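Local coordinates for putative tagatose-6-phosphate ketose/aldose isomerase (Escherichia coli, PDB 3C3J), which is a putative ketose/aldose isomerase of unconfirmed function, built from two SIS domains, each with a five-stranded parallel sheet and helices around it, at residues E19-Q23 with M344-T348; S30-I34 with A181-V186; R55-A61 with N82-T88; T63-I67 with I176-M180. All coordinates share one frame; numbering follows the deposited sequence.

Interaction 1. Residues E19-Q23 with M344-T348; sequences EIRHQ and MYAQT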
loop_
_atom_site.group_PDB
_atom_site.type_symbol
_atom_site.label_atom_id
_atom_site.label_comp_id
_atom_site.label_asym_id
_atom_site.label_seq_id
_atom_site.Cartn_x
_atom_site.Cartn_y
_atom_site.Cartn_z
ATOM N N GLU A 19 28.024 1.704 -1.662
ATOM C CA GLU A 19 26.958 0.951 -2.298
ATOM C C GLU A 19 26.051 1.854 -3.146
ATOM O O GLU A 19 25.577 1.457 -4.214
ATOM C CB GLU A 19 26.207 0.127 -1.218
ATOM C CG GLU A 19 27.136 -1.039 -0.756
ATOM C CD GLU A 19 26.884 -1.618 0.614
ATOM O OE1 GLU A 19 25.896 -1.236 1.316
ATOM O OE2 GLU A 19 27.727 -2.494 0.979
ATOM N N ILE A 20 25.830 3.070 -2.691
ATOM C CA ILE A 20 25.094 4.043 -3.495
ATOM C C ILE A 20 25.883 4.372 -4.755
ATOM O O ILE A 20 25.357 4.317 -5.874
ATOM C CB ILE A 20 24.785 5.339 -2.725
ATOM C CG1 ILE A 20 23.785 5.069 -1.603
ATOM C CG2 ILE A 20 24.244 6.403 -3.689
ATOM C CD1 ILE A 20 23.726 6.190 -0.552
ATOM N N ARG A 21 27.169 4.676 -4.588
ATOM C CA ARG A 21 27.971 5.144 -5.721
ATOM C C ARG A 21 28.248 4.078 -6.789
ATOM O O ARG A 21 28.416 4.434 -7.953
ATOM C CB ARG A 21 29.275 5.754 -5.231
ATOM C CG ARG A 21 29.081 7.041 -4.470
ATOM C CD ARG A 21 30.424 7.629 -4.104
ATOM N NE ARG A 21 30.354 8.921 -3.411
ATOM C CZ ARG A 21 30.133 10.088 -4.015
ATOM N NH1 ARG A 21 29.874 10.140 -5.305
ATOM N NH2 ARG A 21 30.133 11.215 -3.312
ATOM N N HIS A 22 28.318 2.795 -6.415
ATOM C CA HIS A 22 28.570 1.724 -7.395
ATOM C C HIS A 22 27.333 1.208 -8.150
ATOM O O HIS A 22 27.422 0.262 -8.937
ATOM C CB HIS A 22 29.443 0.585 -6.810
ATOM C CG HIS A 22 28.768 -0.345 -5.841
ATOM N ND1 HIS A 22 27.444 -0.721 -5.920
ATOM C CD2 HIS A 22 29.287 -1.043 -4.801
ATOM C CE1 HIS A 22 27.180 -1.598 -4.965
ATOM N NE2 HIS A 22 28.281 -1.803 -4.267
ATOM N N GLN A 23 26.193 1.863 -7.948
ATOM C CA GLN A 23 24.945 1.453 -8.602
ATOM C C GLN A 23 24.948 1.481 -10.141
ATOM O O GLN A 23 24.680 0.431 -10.756
ATOM C CB GLN A 23 23.789 2.244 -8.033
ATOM C CG GLN A 23 23.324 1.664 -6.707
ATOM C CD GLN A 23 22.258 2.524 -6.066
ATOM O OE1 GLN A 23 22.489 3.716 -5.783
ATOM N NE2 GLN A 23 21.082 1.952 -5.857
HETATM N N MSE A 344 18.228 7.925 -6.361
HETATM C CA MSE A 344 19.566 8.497 -6.123
HETATM C C MSE A 344 19.492 9.638 -5.110
HETATM O O MSE A 344 20.309 9.684 -4.176
HETATM C CB MSE A 344 20.211 9.006 -7.429
HETATM C CG MSE A 344 20.405 7.950 -8.514
HETATM SE SE MSE A 344 21.528 6.391 -7.937
HETATM C CE MSE A 344 20.061 5.128 -7.399
ATOM N N TYR A 345 18.512 10.528 -5.270
ATOM C CA TYR A 345 18.326 11.643 -4.338
ATOM C C TYR A 345 17.870 11.145 -2.965
ATOM O O TYR A 345 18.435 11.561 -1.963
ATOM C CB TYR A 345 17.364 12.706 -4.883
ATOM C CG TYR A 345 17.841 13.361 -6.158
ATOM C CD1 TYR A 345 18.767 14.399 -6.130
ATOM C CD2 TYR A 345 17.350 12.946 -7.397
ATOM C CE1 TYR A 345 19.217 14.982 -7.311
ATOM C CE2 TYR A 345 17.785 13.515 -8.568
ATOM C CZ TYR A 345 18.713 14.541 -8.522
ATOM O OH TYR A 345 19.134 15.110 -9.694
ATOM N N ALA A 346 16.868 10.252 -2.926
ATOM C CA ALA A 346 16.342 9.732 -1.674
ATOM C C ALA A 346 17.391 8.971 -0.837
ATOM O O ALA A 346 17.457 9.118 0.403
ATOM C CB ALA A 346 15.126 8.827 -1.955
ATOM N N GLN A 347 18.201 8.150 -1.503
ATOM C CA GLN A 347 19.223 7.360 -0.795
ATOM C C GLN A 347 20.291 8.261 -0.182
ATOM O O GLN A 347 20.673 8.109 0.991
ATOM C CB GLN A 347 19.888 6.364 -1.735
ATOM C CG GLN A 347 18.999 5.245 -2.265
ATOM C CD GLN A 347 19.682 4.493 -3.412
ATOM O OE1 GLN A 347 20.626 5.012 -4.017
ATOM N NE2 GLN A 347 19.190 3.302 -3.739
ATOM N N THR A 348 20.776 9.181 -0.993
ATOM C CA THR A 348 21.861 10.063 -0.581
ATOM C C THR A 348 21.329 11.029 0.462
ATOM O O THR A 348 22.004 11.269 1.442
ATOM C CB THR A 348 22.524 10.766 -1.789
ATOM O OG1 THR A 348 21.552 11.557 -2.486
ATOM C CG2 THR A 348 23.089 9.732 -2.759
#

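Interaction 2. Residues S30-I34 with A181-V186; sequences SLTNI and ASCLAV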
loop_
_atom_site.group_PDB
_atom_site.type_symbol
_atom_site.label_atom_id
_atom_site.label_comp_id
_atom_site.label_asym_id
_atom_site.label_seq_id
_atom_site.Cartn_x
_atom_site.Cartn_y
_atom_site.Cartn_z
ATOM N N SER A 30 24.896 -6.183 -14.367
ATOM C CA SER A 30 23.845 -7.187 -14.267
ATOM C C SER A 30 23.189 -7.438 -15.641
ATOM O O SER A 30 22.944 -8.599 -16.015
ATOM C CB SER A 30 22.778 -6.816 -13.251
ATOM O OG SER A 30 21.979 -7.965 -13.036
ATOM N N LEU A 31 22.897 -6.358 -16.368
ATOM C CA LEU A 31 22.209 -6.466 -17.677
ATOM C C LEU A 31 23.083 -7.122 -18.740
ATOM O O LEU A 31 22.581 -7.890 -19.559
ATOM C CB LEU A 31 21.705 -5.089 -18.140
ATOM C CG LEU A 31 20.295 -4.710 -17.617
ATOM C CD1 LEU A 31 20.125 -4.977 -16.119
ATOM C CD2 LEU A 31 19.897 -3.268 -17.985
ATOM N N THR A 32 24.389 -6.856 -18.709
ATOM C CA THR A 32 25.321 -7.594 -19.574
ATOM C C THR A 32 25.394 -9.094 -19.187
ATOM O O THR A 32 25.467 -9.955 -20.052
ATOM C CB THR A 32 26.737 -6.878 -19.718
ATOM O OG1 THR A 32 27.400 -6.847 -18.476
ATOM C CG2 THR A 32 26.567 -5.459 -20.146
ATOM N N ASN A 33 25.304 -9.415 -17.905
ATOM C CA ASN A 33 25.172 -10.828 -17.502
ATOM C C ASN A 33 23.900 -11.497 -18.043
ATOM O O ASN A 33 23.908 -12.649 -18.474
ATOM C CB ASN A 33 25.210 -10.963 -15.996
ATOM C CG ASN A 33 25.361 -12.389 -15.561
ATOM O OD1 ASN A 33 26.309 -13.080 -15.977
ATOM N ND2 ASN A 33 24.422 -12.864 -14.736
ATOM N N ILE A 34 22.797 -10.768 -17.986
ATOM C CA ILE A 34 21.517 -11.245 -18.498
ATOM C C ILE A 34 21.677 -11.518 -20.009
ATOM O O ILE A 34 21.180 -12.526 -20.508
ATOM C CB ILE A 34 20.391 -10.228 -18.172
ATOM C CG1 ILE A 34 20.066 -10.268 -16.677
ATOM C CG2 ILE A 34 19.133 -10.461 -19.053
ATOM C CD1 ILE A 34 19.059 -9.160 -16.246
ATOM N N ALA A 181 16.220 -3.368 -11.916
ATOM C CA ALA A 181 16.677 -3.244 -13.308
ATOM C C ALA A 181 16.750 -4.607 -13.976
ATOM O O ALA A 181 16.371 -4.753 -15.139
ATOM C CB ALA A 181 18.043 -2.566 -13.362
ATOM N N SER A 182 17.220 -5.608 -13.230
ATOM C CA SER A 182 17.298 -6.977 -13.765
ATOM C C SER A 182 15.909 -7.538 -14.113
ATOM O O SER A 182 15.716 -8.094 -15.198
ATOM C CB SER A 182 18.038 -7.908 -12.807
ATOM O OG SER A 182 19.311 -7.359 -12.489
ATOM N N CYS A 183 14.956 -7.388 -13.199
ATOM C CA CYS A 183 13.593 -7.858 -13.430
ATOM C C CYS A 183 12.966 -7.201 -14.663
ATOM O O CYS A 183 12.415 -7.888 -15.504
ATOM C CB CYS A 183 12.702 -7.640 -12.207
ATOM S SG CYS A 183 11.117 -8.530 -12.336
ATOM N N LEU A 184 13.112 -5.884 -14.790
ATOM C CA LEU A 184 12.633 -5.170 -15.964
ATOM C C LEU A 184 13.283 -5.737 -17.241
ATOM O O LEU A 184 12.589 -5.995 -18.232
ATOM C CB LEU A 184 12.924 -3.678 -15.815
ATOM C CG LEU A 184 12.094 -2.866 -14.825
ATOM C CD1 LEU A 184 12.748 -1.469 -14.639
ATOM C CD2 LEU A 184 10.612 -2.705 -15.266
ATOM N N ALA A 185 14.594 -5.992 -17.192
ATOM C CA ALA A 185 15.343 -6.474 -18.355
ATOM C C ALA A 185 14.949 -7.875 -18.735
ATOM O O ALA A 185 14.956 -8.209 -19.908
ATOM C CB ALA A 185 16.841 -6.401 -18.127
ATOM N N VAL A 186 14.602 -8.696 -17.747
ATOM C CA VAL A 186 14.192 -10.068 -18.018
ATOM C C VAL A 186 12.889 -10.068 -18.796
ATOM O O VAL A 186 12.779 -10.769 -19.801
ATOM C CB VAL A 186 14.029 -10.909 -16.718
ATOM C CG1 VAL A 186 13.218 -12.212 -17.004
ATOM C CG2 VAL A 186 15.444 -11.242 -16.104
#

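Interaction 3. Residues R55-A61 with N82-T88; sequences RIILTGA and NFSAVPT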
loop_
_atom_site.group_PDB
_atom_site.type_symbol
_atom_site.label_atom_id
_atom_site.label_comp_id
_atom_site.label_asym_id
_atom_site.label_seq_id
_atom_site.Cartn_x
_atom_site.Cartn_y
_atom_site.Cartn_z
ATOM N N ARG A 55 -0.302 -16.731 -13.666
ATOM C CA ARG A 55 -0.137 -15.597 -12.736
ATOM C C ARG A 55 1.352 -15.412 -12.465
ATOM O O ARG A 55 2.090 -16.394 -12.282
ATOM C CB ARG A 55 -0.869 -15.854 -11.424
ATOM C CG ARG A 55 -2.326 -15.429 -11.421
ATOM C CD ARG A 55 -3.141 -16.012 -12.548
ATOM N NE ARG A 55 -4.511 -15.467 -12.557
ATOM C CZ ARG A 55 -5.395 -15.632 -13.547
ATOM N NH1 ARG A 55 -5.099 -16.342 -14.625
ATOM N NH2 ARG A 55 -6.603 -15.081 -13.453
ATOM N N ILE A 56 1.798 -14.167 -12.430
ATOM C CA ILE A 56 3.185 -13.869 -12.113
ATOM C C ILE A 56 3.149 -12.965 -10.882
ATOM O O ILE A 56 2.571 -11.899 -10.921
ATOM C CB ILE A 56 3.936 -13.177 -13.259
ATOM C CG1 ILE A 56 3.826 -13.956 -14.589
ATOM C CG2 ILE A 56 5.393 -12.962 -12.882
ATOM C CD1 ILE A 56 4.448 -13.229 -15.756
ATOM N N ILE A 57 3.751 -13.412 -9.787
ATOM C CA ILE A 57 3.770 -12.626 -8.562
ATOM C C ILE A 57 5.191 -12.195 -8.268
ATOM O O ILE A 57 6.091 -13.029 -8.211
ATOM C CB ILE A 57 3.161 -13.395 -7.367
ATOM C CG1 ILE A 57 1.671 -13.590 -7.592
ATOM C CG2 ILE A 57 3.411 -12.646 -6.029
ATOM C CD1 ILE A 57 0.942 -14.422 -6.524
ATOM N N LEU A 58 5.391 -10.899 -8.078
ATOM C CA LEU A 58 6.669 -10.367 -7.613
ATOM C C LEU A 58 6.597 -10.263 -6.091
ATOM O O LEU A 58 5.704 -9.628 -5.549
ATOM C CB LEU A 58 6.923 -8.982 -8.212
ATOM C CG LEU A 58 7.533 -8.932 -9.596
ATOM C CD1 LEU A 58 6.619 -9.572 -10.647
ATOM C CD2 LEU A 58 7.898 -7.486 -9.950
ATOM N N THR A 59 7.540 -10.890 -5.400
ATOM C CA THR A 59 7.499 -10.916 -3.948
ATOM C C THR A 59 8.859 -10.611 -3.304
ATOM O O THR A 59 9.912 -11.041 -3.789
ATOM C CB THR A 59 6.925 -12.271 -3.437
ATOM O OG1 THR A 59 6.565 -12.145 -2.057
ATOM C CG2 THR A 59 7.951 -13.454 -3.631
ATOM N N GLY A 60 8.811 -9.851 -2.218
ATOM C CA GLY A 60 9.964 -9.557 -1.379
ATOM C C GLY A 60 9.461 -8.994 -0.048
ATOM O O GLY A 60 8.253 -8.732 0.111
ATOM N N ALA A 61 10.377 -8.828 0.907
ATOM C CA ALA A 61 10.069 -8.228 2.201
ATOM C C ALA A 61 10.700 -6.849 2.296
ATOM O O ALA A 61 11.763 -6.621 1.736
ATOM C CB ALA A 61 10.617 -9.112 3.316
ATOM N N ASN A 82 -0.311 -11.340 -16.608
ATOM C CA ASN A 82 -0.880 -11.170 -15.270
ATOM C C ASN A 82 0.199 -10.971 -14.192
ATOM O O ASN A 82 0.425 -11.856 -13.371
ATOM C CB ASN A 82 -1.725 -12.410 -14.915
ATOM C CG ASN A 82 -2.889 -12.627 -15.846
ATOM O OD1 ASN A 82 -3.150 -13.766 -16.305
ATOM N ND2 ASN A 82 -3.623 -11.561 -16.117
ATOM N N PHE A 83 0.857 -9.812 -14.210
ATOM C CA PHE A 83 1.850 -9.446 -13.196
ATOM C C PHE A 83 1.168 -8.748 -12.029
ATOM O O PHE A 83 0.304 -7.877 -12.250
ATOM C CB PHE A 83 2.879 -8.463 -13.766
ATOM C CG PHE A 83 3.942 -9.079 -14.602
ATOM C CD1 PHE A 83 5.150 -9.487 -14.031
ATOM C CD2 PHE A 83 3.752 -9.241 -15.969
ATOM C CE1 PHE A 83 6.134 -10.056 -14.801
ATOM C CE2 PHE A 83 4.736 -9.794 -16.754
ATOM C CZ PHE A 83 5.931 -10.217 -16.174
ATOM N N SER A 84 1.563 -9.113 -10.806
ATOM C CA SER A 84 1.156 -8.424 -9.592
ATOM C C SER A 84 2.280 -8.512 -8.551
ATOM O O SER A 84 3.186 -9.311 -8.694
ATOM C CB SER A 84 -0.122 -9.026 -9.017
ATOM O OG SER A 84 0.069 -10.349 -8.588
ATOM N N ALA A 85 2.168 -7.706 -7.503
ATOM C CA ALA A 85 3.115 -7.696 -6.409
ATOM C C ALA A 85 2.415 -8.064 -5.088
ATOM O O ALA A 85 1.382 -7.476 -4.729
ATOM C CB ALA A 85 3.747 -6.284 -6.271
ATOM N N VAL A 86 2.988 -9.006 -4.354
ATOM C CA VAL A 86 2.490 -9.371 -3.021
ATOM C C VAL A 86 3.714 -9.554 -2.162
ATOM O O VAL A 86 4.550 -10.394 -2.471
ATOM C CB VAL A 86 1.662 -10.707 -3.021
ATOM C CG1 VAL A 86 1.137 -11.027 -1.629
ATOM C CG2 VAL A 86 0.502 -10.621 -3.981
ATOM N N PRO A 87 3.845 -8.767 -1.100
ATOM C CA PRO A 87 5.002 -8.895 -0.212
ATOM C C PRO A 87 5.118 -10.290 0.377
ATOM O O PRO A 87 4.098 -10.943 0.622
ATOM C CB PRO A 87 4.707 -7.897 0.909
ATOM C CG PRO A 87 3.695 -6.964 0.365
ATOM C CD PRO A 87 2.938 -7.678 -0.698
ATOM N N THR A 88 6.339 -10.768 0.585
ATOM C CA THR A 88 6.528 -12.065 1.213
ATOM C C THR A 88 5.899 -12.106 2.586
ATOM O O THR A 88 5.459 -13.167 3.019
ATOM C CB THR A 88 7.997 -12.488 1.339
ATOM O OG1 THR A 88 8.716 -11.513 2.102
ATOM C CG2 THR A 88 8.611 -12.646 -0.055
#

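Interaction 4. Residues T63-I67 with I176-M180; sequences TSAFI and ITTMM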
loop_
_atom_site.group_PDB
_atom_site.type_symbol
_atom_site.label_atom_id
_atom_site.label_comp_id
_atom_site.label_asym_id
_atom_site.label_seq_id
_atom_site.Cartn_x
_atom_site.Cartn_y
_atom_site.Cartn_z
ATOM N N THR A 63 12.054 -3.272 1.799
ATOM C CA THR A 63 12.516 -2.648 0.550
ATOM C C THR A 63 12.333 -3.530 -0.686
ATOM O O THR A 63 11.957 -3.045 -1.739
ATOM C CB THR A 63 13.994 -2.239 0.682
ATOM O OG1 THR A 63 14.099 -1.163 1.632
ATOM C CG2 THR A 63 14.584 -1.806 -0.666
ATOM N N SER A 64 12.582 -4.827 -0.546
ATOM C CA SER A 64 12.445 -5.766 -1.670
ATOM C C SER A 64 11.003 -5.896 -2.115
ATOM O O SER A 64 10.766 -6.227 -3.262
ATOM C CB SER A 64 13.024 -7.141 -1.344
ATOM O OG SER A 64 14.435 -7.065 -1.201
ATOM N N ALA A 65 10.053 -5.636 -1.211
ATOM C CA ALA A 65 8.632 -5.641 -1.581
ATOM C C ALA A 65 8.307 -4.474 -2.500
ATOM O O ALA A 65 7.391 -4.560 -3.327
ATOM C CB ALA A 65 7.744 -5.572 -0.338
ATOM N N PHE A 66 9.038 -3.373 -2.360
ATOM C CA PHE A 66 8.683 -2.155 -3.107
ATOM C C PHE A 66 9.072 -2.245 -4.578
ATOM O O PHE A 66 8.550 -1.494 -5.396
ATOM C CB PHE A 66 9.290 -0.906 -2.437
ATOM C CG PHE A 66 9.003 -0.819 -0.966
ATOM C CD1 PHE A 66 7.811 -1.308 -0.428
ATOM C CD2 PHE A 66 9.926 -0.232 -0.097
ATOM C CE1 PHE A 66 7.570 -1.245 0.962
ATOM C CE2 PHE A 66 9.680 -0.161 1.260
ATOM C CZ PHE A 66 8.500 -0.665 1.795
ATOM N N ILE A 67 9.927 -3.196 -4.942
ATOM C CA ILE A 67 10.252 -3.423 -6.350
ATOM C C ILE A 67 8.966 -3.684 -7.145
ATOM O O ILE A 67 8.680 -2.990 -8.095
ATOM C CB ILE A 67 11.275 -4.580 -6.562
ATOM C CG1 ILE A 67 12.592 -4.240 -5.846
ATOM C CG2 ILE A 67 11.490 -4.876 -8.114
ATOM C CD1 ILE A 67 13.568 -5.368 -5.783
ATOM N N ILE A 176 18.579 -3.470 -4.129
ATOM C CA ILE A 176 17.241 -3.184 -4.618
ATOM C C ILE A 176 17.254 -2.647 -6.066
ATOM O O ILE A 176 16.550 -3.161 -6.916
ATOM C CB ILE A 176 16.397 -2.274 -3.658
ATOM C CG1 ILE A 176 15.020 -1.980 -4.276
ATOM C CG2 ILE A 176 17.075 -0.956 -3.315
ATOM C CD1 ILE A 176 14.948 -0.814 -5.193
ATOM N N THR A 177 18.048 -1.626 -6.352
ATOM C CA THR A 177 18.047 -1.055 -7.702
ATOM C C THR A 177 18.548 -2.064 -8.757
ATOM O O THR A 177 17.996 -2.133 -9.874
ATOM C CB THR A 177 18.800 0.286 -7.767
ATOM O OG1 THR A 177 20.176 0.087 -7.386
ATOM C CG2 THR A 177 18.068 1.355 -6.873
ATOM N N THR A 178 19.526 -2.893 -8.409
ATOM C CA THR A 178 20.038 -3.839 -9.395
ATOM C C THR A 178 19.039 -4.971 -9.656
ATOM O O THR A 178 18.814 -5.368 -10.813
ATOM C CB THR A 178 21.472 -4.353 -9.039
ATOM O OG1 THR A 178 22.322 -3.226 -8.757
ATOM C CG2 THR A 178 22.053 -5.166 -10.219
HETATM N N MSE A 179 18.378 -5.437 -8.599
HETATM C CA MSE A 179 17.314 -6.423 -8.745
HETATM C C MSE A 179 16.167 -5.876 -9.583
HETATM O O MSE A 179 15.651 -6.590 -10.435
HETATM C CB MSE A 179 16.811 -6.902 -7.373
HETATM C CG MSE A 179 17.817 -7.819 -6.683
HETATM SE SE MSE A 179 17.157 -8.635 -5.014
HETATM C CE MSE A 179 16.618 -7.049 -4.093
HETATM N N MSE A 180 15.802 -4.610 -9.357
HETATM C CA MSE A 180 14.731 -3.984 -10.094
HETATM C C MSE A 180 15.032 -3.866 -11.594
HETATM O O MSE A 180 14.199 -4.203 -12.433
HETATM C CB MSE A 180 14.403 -2.606 -9.523
HETATM C CG MSE A 180 13.212 -1.974 -10.212
HETATM SE SE MSE A 180 12.360 -0.627 -9.088
HETATM C CE MSE A 180 13.915 0.583 -8.768
#

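Interaction 1. Residues E19-Q23 with M344-T348
Met-344, a selenomethionine, reaches residues 19-23 with its terminal methyl. Its CB does not point at the 19-23 segment. The side chain bends at both chi2 (-58°) and chi3 (96°), which turns CE onto the amide of Gln-23, with CE 3.7 Å from Gln-23 CD. Met-344 also touches Cys-204 and Ile-207 of helix 198-210. One turn on, Gln-347 starts out toward residues 19-23. Its amide and that of Gln-23 come from opposite directions, and their planes are only 26° apart. Gln-23 OE1 lies 2.9 Å from Gln-347 OE1. Both amides are probably turned over in the model, so the bonding between them is not decided. The two glutamines meet in the interior, where the end of helix 15-21 and the start of helix 23-49 meet helix 335-356, the last helix of the second SIS domain. Ile-20 slides past Gln-347 in the opposite direction. Its CD1 rests 4.0 Å from Gln-347 CB, on the aliphatic part of that chain. Ile-20 also touches Leu-208 of helix 198-210. Thr-348 adds a methyl contact: its CG2 is 3.6 Å from Ile-20 CG2. The Thr-348 hydroxyl turns back on its own helix. OG1 is 2.8 Å from Met-344 O and also near Tyr-345 O, and its one proton cannot be assigned to either.

Interaction 2. Residues S30-I34 with A181-V186
Ser-30 and Ser-182 make the polar part of this contact. Their hydroxyls meet directly, with Ser-30 OG 2.8 Å from Ser-182 OG. A hydrogen bond here is likely but not settled, because the proton has another acceptor within reach. Ser-30 OG stands anti to its own backbone N (chi1 -168°) and is thereby carried to the facing helix. Ser-182 OG also hydrogen-bonds Thr-178 O one turn back, so this buried hydroxyl has a partner within its own helix.

The rest is apolar. Leu-31 and Ile-34 are one turn apart and lie against the small side chains opposite. Leu-31 CG touches the methyl CB of Ala-185 at 3.9 Å. Its CD1 reaches back to Ala-181, 4.2 Å from that residue's CB. Ile-34 works through the end of its extended chain (chi2 173°). Its CD1 sits among Ser-182, Ala-185 and Val-186, at 4.0 Å from Ala-185 CB and 4.2 Å from Val-186 CG2. The same methyl is 3.7 Å from the backbone oxygen of Ser-182.

Further along helix 23-49, Arg-38 hydrogen-bonds the backbone oxygens of Ala-185 and Val-186. Cys-183 and Leu-184 also pack on helix 63-79, and Ala-181 and Leu-184 on Phe-340.

The segments run at 31° to each other, with axes 9.8 Å apart. This is a buried helix pair running in the same general direction, joining the long helix 23-49 to helix 174-187 of the first SIS domain, a layered alpha/beta fold.

Interaction 3. Residues R55-A61 with N82-T88
Ile-56 and Leu-58 pair with Phe-83 and Ala-85 as parallel strands of a beta-alpha-beta unit, in which helix 63-79 connects strand 55-59 to strand 82-85, the outermost in this chain. The backbone bonds form a ladder. Ile-56 N gives to Asn-82 O at 2.8 Å, and Ile-56 O accepts from Ser-84 N at 3.0 Å. Leu-58 N gives to Ser-84 O at 2.8 Å, almost straight at 172°. Leu-58 O then takes Val-86 N. The backbones of Arg-55, Ile-57 and Thr-59 bond to strand 105-111 and to Pro-104 just before it, so the first strand is held from two sides.

Beyond Ala-85 a side chain joins the ladder. Thr-59 OG1, anti to its backbone N (chi1 -165°), donates to Val-86 O at 2.7 Å, in the carbonyl plane. Gly-60 O accepts Thr-88 N at 2.8 Å, but that donor stands 56° out of the carbonyl plane, where helix 88-93 begins. Arg-55 NH1 is bonded to Asn-53 O. The Arg-55 side chain also packs on Asn-82 of the second subunit.

On the face of Ile-56 and Leu-58, apolar atoms gather round the Phe-83 ring, which also meets Phe-187 edge-to-face. Ile-56 lies alongside it and sets CD1 over one face, 3.6 Å from the centroid, in a CH-pi contact. Leu-58 CD1 touches the ring at its edge, in its plane, 3.7 Å from Phe-83 CD1.

Interaction 4. Residues T63-I67 with I176-M180
Ile-67 is the hub of this contact and meets three residues of the other helix with three different atoms. Its CG1 is 3.7 Å from Ile-176 CG1, where the two side chains slide past each other. Its CD1 reaches the methyl of Met-179, 3.9 Å from CE, with the chains crossing at about a right angle. Its CG2 lies against Met-180, 4.0 Å from CB.

Ile-176 is the second main residue. CG1 stands anti to the backbone N (chi1 178°), which brings it to both Ile-67 and Thr-63. The Thr-63 side chain crosses that of Ile-176 at about a right angle, and its CG2 sits 3.5 Å from Ile-176 CB. This is the tightest approach in the contact.

Met-179, a selenomethionine like Met-180, is extended as far as SE and bends only at chi3 (-54°). The bend lays CE against both Ile-67 and Ser-64, with CE 3.6 Å from Ser-64 OG.

The segments run at 26° to each other, with axes 9.7 Å apart. Helix 63-79 follows the first strand of the first SIS domain, and helix 174-187 packs beside it near the middle of the chain. Met-180 also touches Phe-340 and Leu-343 of helix 335-356, which belongs to the second SIS domain.

No hydrogen bond crosses between the segments. The Thr-63 hydroxyl is bonded elsewhere, to Glu-241, while its methyl faces Ile-176. The two helices are therefore held together here by the fit of buried hydrocarbon and selenomethionine side chains rather than by directional bonds.

How the interactions relate
Interaction 4 is the middle member. Its centre is 4 Å from that of the chain and about 12 to 13 Å from the centres of the other three, all of which it touches. Interaction 1 meets it where Gln-23 NE2 lies 2.6 Å from Thr-177 OG1, a close polar pair whose bonding depends on how the doubtful amide is turned. Interaction 2 continues along the same helix 174-187, and Ser-30 CB packs 3.5 Å from Thr-178 CG2. Interaction 3 leads into helix 63-79, with Gly-60 O 3.2 Å from Ala-65 CB. Interactions 2 and 3 touch where Cys-183 SG lies 4.1 Å from Leu-58 CD2. Interactions 1 and 3 are 25 Å apart between centres, on opposite sides of the chain's centre.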